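Local coordinates for protein pectinesterase 1 (Solanum lycopersicum, PDB 1XG2) that hydrolyses the methyl esters of pectin in the plant cell wall, releasing methanol, and is captured here in complex with its inhibitor protein, at residues Asn4-Val7 with Gly13-Gln16; Tyr259-Asn264 with Ser272-Trp277. All blocks are in the same frame, centred on the assembly; numbering follows the deposited sequence.

Interaction 1 (Asn4-Val7 with Gly13-Gln16)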
loop_
_atom_site.group_PDB
_atom_site.type_symbol
_atom_site.label_atom_id
_atom_site.label_comp_id
_atom_site.label_asym_id
_atom_site.label_seq_id
_atom_site.Cartn_x
_atom_site.Cartn_y
_atom_site.Cartn_z
ATOM N N ASN A 4 0.662 27.911 -0.171
ATOM C CA ASN A 4 -0.377 28.407 0.731
ATOM C C ASN A 4 0.059 28.463 2.201
ATOM O O ASN A 4 -0.509 29.213 2.992
ATOM C CB ASN A 4 -1.645 27.550 0.623
ATOM C CG ASN A 4 -2.228 27.547 -0.784
ATOM O OD1 ASN A 4 -2.959 28.466 -1.176
ATOM N ND2 ASN A 4 -1.901 26.526 -1.547
ATOM N N ALA A 5 1.042 27.655 2.573
ATOM C CA ALA A 5 1.579 27.671 3.930
ATOM C C ALA A 5 3.029 27.271 3.888
ATOM O O ALA A 5 3.384 26.344 3.166
ATOM C CB ALA A 5 0.811 26.714 4.821
ATOM N N VAL A 6 3.863 27.945 4.674
ATOM C CA VAL A 6 5.296 27.697 4.664
ATOM C C VAL A 6 5.727 27.198 6.039
ATOM O O VAL A 6 5.325 27.751 7.058
ATOM C CB VAL A 6 6.088 28.968 4.273
ATOM C CG1 VAL A 6 7.602 28.740 4.399
ATOM C CG2 VAL A 6 5.718 29.398 2.842
ATOM N N VAL A 7 6.531 26.143 6.044
ATOM C CA VAL A 7 7.128 25.609 7.256
ATOM C C VAL A 7 8.617 25.907 7.222
ATOM O O VAL A 7 9.286 25.647 6.228
ATOM C CB VAL A 7 6.912 24.102 7.359
ATOM C CG1 VAL A 7 7.627 23.537 8.573
ATOM C CG2 VAL A 7 5.419 23.776 7.386
ATOM N N GLY A 13 8.785 31.399 8.196
ATOM C CA GLY A 13 7.579 30.827 7.632
ATOM C C GLY A 13 6.344 31.109 8.452
ATOM O O GLY A 13 6.355 31.945 9.358
ATOM N N ASP A 14 5.268 30.410 8.108
ATOM C CA ASP A 14 4.011 30.464 8.849
ATOM C C ASP A 14 4.010 29.544 10.058
ATOM O O ASP A 14 3.295 29.801 11.020
ATOM C CB ASP A 14 2.847 30.063 7.952
ATOM C CG ASP A 14 2.729 30.938 6.737
ATOM O OD1 ASP A 14 2.567 32.165 6.918
ATOM O OD2 ASP A 14 2.798 30.503 5.575
ATOM N N TYR A 15 4.771 28.449 9.993
ATOM C CA TYR A 15 4.833 27.491 11.104
ATOM C C TYR A 15 6.235 26.947 11.246
ATOM O O TYR A 15 7.012 26.930 10.290
ATOM C CB TYR A 15 3.846 26.319 10.905
ATOM C CG TYR A 15 2.418 26.734 10.652
ATOM C CD1 TYR A 15 1.551 27.012 11.714
ATOM C CD2 TYR A 15 1.928 26.862 9.353
ATOM C CE1 TYR A 15 0.237 27.403 11.491
ATOM C CE2 TYR A 15 0.609 27.252 9.115
ATOM C CZ TYR A 15 -0.230 27.525 10.188
ATOM O OH TYR A 15 -1.529 27.927 9.965
ATOM N N GLN A 16 6.546 26.483 12.448
ATOM C CA GLN A 16 7.844 25.916 12.755
ATOM C C GLN A 16 7.912 24.402 12.487
ATOM O O GLN A 16 9.009 23.845 12.299
ATOM C CB GLN A 16 8.167 26.187 14.220
ATOM C CG GLN A 16 9.602 25.856 14.613
ATOM C CD GLN A 16 10.283 26.986 15.382
ATOM O OE1 GLN A 16 9.728 27.507 16.365
ATOM N NE2 GLN A 16 11.481 27.369 14.936
#
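Val6 and Asp14 meet through polar groups at both ends of the valine's backbone. Asp14 reaches back with its carboxylate, and OD2 accepts a hydrogen bond from Val6 N at 2.9 Å through the anti lone pair, the one directed away from OD1. CG stands beside the aspartate's own backbone N (chi1 -58°), which leaves the carboxylate on the same side as the amide that binds Val6. That amide, Asp14 N, donates to Val6 O at 2.9 Å, tilted 33° from the carbonyl plane with an N-H...O angle of 133°. Tyr15 N gives the same oxygen a straighter bond of 3.1 Å, nearly in line with the C=O bond, so Val6 O is gripped twice.

Further along, the backbones are joined by a single beta bridge between Val7 and Tyr15, where Val7 CA lies 3.3 Å from Tyr15 O in a CA-H...O contact. Apolar touches are few. CB of Ala5 sits at the edge of the tyrosine ring, 4.3 Å from Tyr15 CE2, and Val6 CG1 rests 3.8 Å from Gly13 CA.

Strand 5-7 is the outermost strand, at the N-terminal end, of one parallel sheet of the beta-helix, paired on its other flank with strand 33-37, while Tyr15 also packs on Ala21 and Ala24 of helix 18-24. The returning loop therefore occupies the outer edge of the end strand. Because Asp14 supplies an acceptor as well as a donor, both the N-H and the C=O of Val6 are satisfied where no further strand of this chain follows.

Interaction 2 (Tyr259-Asn264 with Ser272-Trp277); sequences YGEFMN and SKRVKW
Tyr259 overlaps the benzo end of Trp277: its CD2 lies 3.9 Å from Trp277 CZ3, close to the plane of the indole and at its edge. The contact belongs to the far end of the right-handed parallel beta-helix of the pectinesterase fold, where strand 258-262 is followed by a loop that returns as strand 280-283. Both rings join a larger aromatic cluster, since Trp245 stacks on Tyr259 and also touches Trp277. The tyrosine hydroxyl is hydrogen-bonded to Ser227 OG, and its side chain is about 5 Å from that of Arg221, a probable substrate-binding residue. One face of the indole is covered from within its own loop by Val275 CG2, 3.6 Å above the plane.

Two residues along the strand, the chemistry turns ionic. Glu261 and Arg274 form a buried, side-on salt bridge in which NE and NH2 each take one carboxylate oxygen. Arg274 NE donates to Glu261 OE2 at 2.8 Å and Arg274 NH2 to Glu261 OE1 at 3.0 Å, each oxygen accepting through its syn lone pair. Carboxylate and guanidinium are only 15° from coplanar. A bend at chi2 turns the arginine chain so that this edge meets the acid. Glu261 OE2 is also hydrogen-bonded to Tyr280 OH and Trp245 NE1, while Arg274 NH1 and NH2 reach the carbonyls of Pro242 and Gly268. A methionine in place of Arg274 would probably leave the buried Glu261 carboxylate without its countercharge and those two carbonyls without their guanidinium donors. The NH2 bond is the straighter of the pair, at 170°, with Glu261 OE1 just 1° out of the guanidinium plane.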
loop_
_atom_site.group_PDB
_atom_site.type_symbol
_atom_site.label_atom_id
_atom_site.label_comp_id
_atom_site.label_asym_id
_atom_site.label_seq_id
_atom_site.Cartn_x
_atom_site.Cartn_y
_atom_site.Cartn_z
ATOM N N TYR A 259 4.465 -13.255 -10.204
ATOM C CA TYR A 259 5.664 -12.457 -10.323
ATOM C C TYR A 259 6.116 -12.501 -11.773
ATOM O O TYR A 259 6.301 -13.579 -12.338
ATOM C CB TYR A 259 6.759 -12.995 -9.397
ATOM C CG TYR A 259 6.576 -12.690 -7.922
ATOM C CD1 TYR A 259 5.602 -11.800 -7.473
ATOM C CD2 TYR A 259 7.379 -13.314 -6.967
ATOM C CE1 TYR A 259 5.438 -11.539 -6.126
ATOM C CE2 TYR A 259 7.246 -13.037 -5.611
ATOM C CZ TYR A 259 6.268 -12.155 -5.194
ATOM O OH TYR A 259 6.128 -11.897 -3.862
ATOM N N GLY A 260 6.289 -11.338 -12.377
ATOM C CA GLY A 260 6.651 -11.260 -13.777
ATOM C C GLY A 260 7.822 -10.352 -14.024
ATOM O O GLY A 260 8.025 -9.383 -13.293
ATOM N N GLU A 261 8.595 -10.682 -15.057
ATOM C CA GLU A 261 9.640 -9.821 -15.580
ATOM C C GLU A 261 9.484 -9.672 -17.095
ATOM O O GLU A 261 9.306 -10.670 -17.799
ATOM C CB GLU A 261 11.019 -10.377 -15.239
ATOM C CG GLU A 261 11.360 -10.273 -13.759
ATOM C CD GLU A 261 12.654 -10.986 -13.402
ATOM O OE1 GLU A 261 13.728 -10.427 -13.689
ATOM O OE2 GLU A 261 12.596 -12.099 -12.832
ATOM N N PHE A 262 9.542 -8.431 -17.573
ATOM C CA PHE A 262 9.345 -8.088 -18.983
ATOM C C PHE A 262 10.413 -7.105 -19.430
ATOM O O PHE A 262 10.461 -5.977 -18.960
ATOM C CB PHE A 262 7.957 -7.455 -19.174
ATOM C CG PHE A 262 7.667 -6.947 -20.567
ATOM C CD1 PHE A 262 7.412 -7.829 -21.608
ATOM C CD2 PHE A 262 7.597 -5.588 -20.825
ATOM C CE1 PHE A 262 7.113 -7.358 -22.888
ATOM C CE2 PHE A 262 7.292 -5.106 -22.092
ATOM C CZ PHE A 262 7.047 -5.998 -23.129
ATOM N N MET A 263 11.272 -7.543 -20.342
ATOM C CA MET A 263 12.200 -6.672 -21.078
ATOM C C MET A 263 13.121 -5.846 -20.156
ATOM O O MET A 263 13.425 -4.689 -20.415
ATOM C CB MET A 263 11.375 -5.736 -21.963
ATOM C CG MET A 263 10.569 -6.492 -23.022
ATOM S SD MET A 263 11.623 -7.378 -24.177
ATOM C CE MET A 263 10.329 -8.235 -25.084
ATOM N N ASN A 264 13.602 -6.456 -19.085
ATOM C CA ASN A 264 14.623 -5.826 -18.252
ATOM C C ASN A 264 16.017 -5.932 -18.885
ATOM O O ASN A 264 16.243 -6.726 -19.804
ATOM C CB ASN A 264 14.628 -6.449 -16.867
ATOM C CG ASN A 264 13.314 -6.255 -16.143
ATOM O OD1 ASN A 264 12.729 -5.188 -16.192
ATOM N ND2 ASN A 264 12.851 -7.291 -15.474
ATOM N N SER A 272 17.651 -17.174 -16.858
ATOM C CA SER A 272 17.848 -18.611 -17.074
ATOM C C SER A 272 18.031 -19.415 -15.787
ATOM O O SER A 272 17.878 -20.627 -15.802
ATOM C CB SER A 272 19.048 -18.846 -17.987
ATOM O OG SER A 272 20.245 -18.621 -17.262
ATOM N N LYS A 273 18.343 -18.750 -14.676
ATOM C CA LYS A 273 18.480 -19.462 -13.402
ATOM C C LYS A 273 17.443 -19.016 -12.356
ATOM O O LYS A 273 17.577 -19.265 -11.166
ATOM C CB LYS A 273 19.893 -19.218 -12.870
ATOM C CG LYS A 273 20.964 -19.863 -13.754
ATOM N N ARG A 274 16.367 -18.414 -12.842
ATOM C CA ARG A 274 15.271 -17.993 -11.967
ATOM C C ARG A 274 14.556 -19.173 -11.359
ATOM O O ARG A 274 14.631 -20.296 -11.866
ATOM C CB ARG A 274 14.253 -17.160 -12.746
ATOM C CG ARG A 274 14.768 -15.796 -13.094
ATOM C CD ARG A 274 14.740 -14.835 -11.937
ATOM N NE ARG A 274 14.982 -13.455 -12.360
ATOM C CZ ARG A 274 16.154 -12.836 -12.279
ATOM N NH1 ARG A 274 17.223 -13.474 -11.836
ATOM N NH2 ARG A 274 16.269 -11.583 -12.677
ATOM N N VAL A 275 13.845 -18.909 -10.272
ATOM C CA VAL A 275 12.953 -19.881 -9.683
ATOM C C VAL A 275 12.017 -20.437 -10.758
ATOM O O VAL A 275 11.713 -19.764 -11.745
ATOM C CB VAL A 275 12.112 -19.273 -8.527
ATOM C CG1 VAL A 275 12.994 -18.944 -7.337
ATOM C CG2 VAL A 275 11.321 -18.035 -8.998
ATOM N N LYS A 276 11.561 -21.665 -10.549
ATOM C CA LYS A 276 10.690 -22.342 -11.505
ATOM C C LYS A 276 9.256 -22.426 -10.983
ATOM O O LYS A 276 8.465 -23.273 -11.414
ATOM C CB LYS A 276 11.249 -23.735 -11.800
ATOM C CG LYS A 276 12.569 -23.707 -12.577
ATOM C CD LYS A 276 13.110 -25.130 -12.780
ATOM C CE LYS A 276 14.478 -25.151 -13.488
ATOM N NZ LYS A 276 14.637 -24.110 -14.555
ATOM N N TRP A 277 8.912 -21.523 -10.068
ATOM C CA TRP A 277 7.589 -21.533 -9.441
ATOM C C TRP A 277 6.537 -21.373 -10.532
ATOM O O TRP A 277 6.743 -20.606 -11.468
ATOM C CB TRP A 277 7.431 -20.358 -8.481
ATOM C CG TRP A 277 8.447 -20.214 -7.423
ATOM C CD1 TRP A 277 9.275 -21.177 -6.914
ATOM C CD2 TRP A 277 8.745 -19.013 -6.717
ATOM N NE1 TRP A 277 10.072 -20.639 -5.930
ATOM C CE2 TRP A 277 9.761 -19.311 -5.783
ATOM C CE3 TRP A 277 8.235 -17.706 -6.761
ATOM C CZ2 TRP A 277 10.274 -18.352 -4.907
ATOM C CZ3 TRP A 277 8.753 -16.756 -5.901
ATOM C CH2 TRP A 277 9.760 -17.081 -4.991
#

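How the interactions relate
Both contacts tie a strand of the same long parallel sheet to the loop that follows it, but at far-apart places: their centres are 48 Å apart, on opposite sides of the chain's centre. Interaction 1 involves the outermost strand at the N-terminal end and is partly buried, with several exposed residues. Interaction 2 uses the last strand but one and is wholly buried among its touching residues. The chemistry follows position. At the sheet edge, loop atoms mainly satisfy backbone groups, and the backbones come close enough to bridge. At the other end the backbones stay well separated, and long side chains span the gap by charge pairing and aromatic contact.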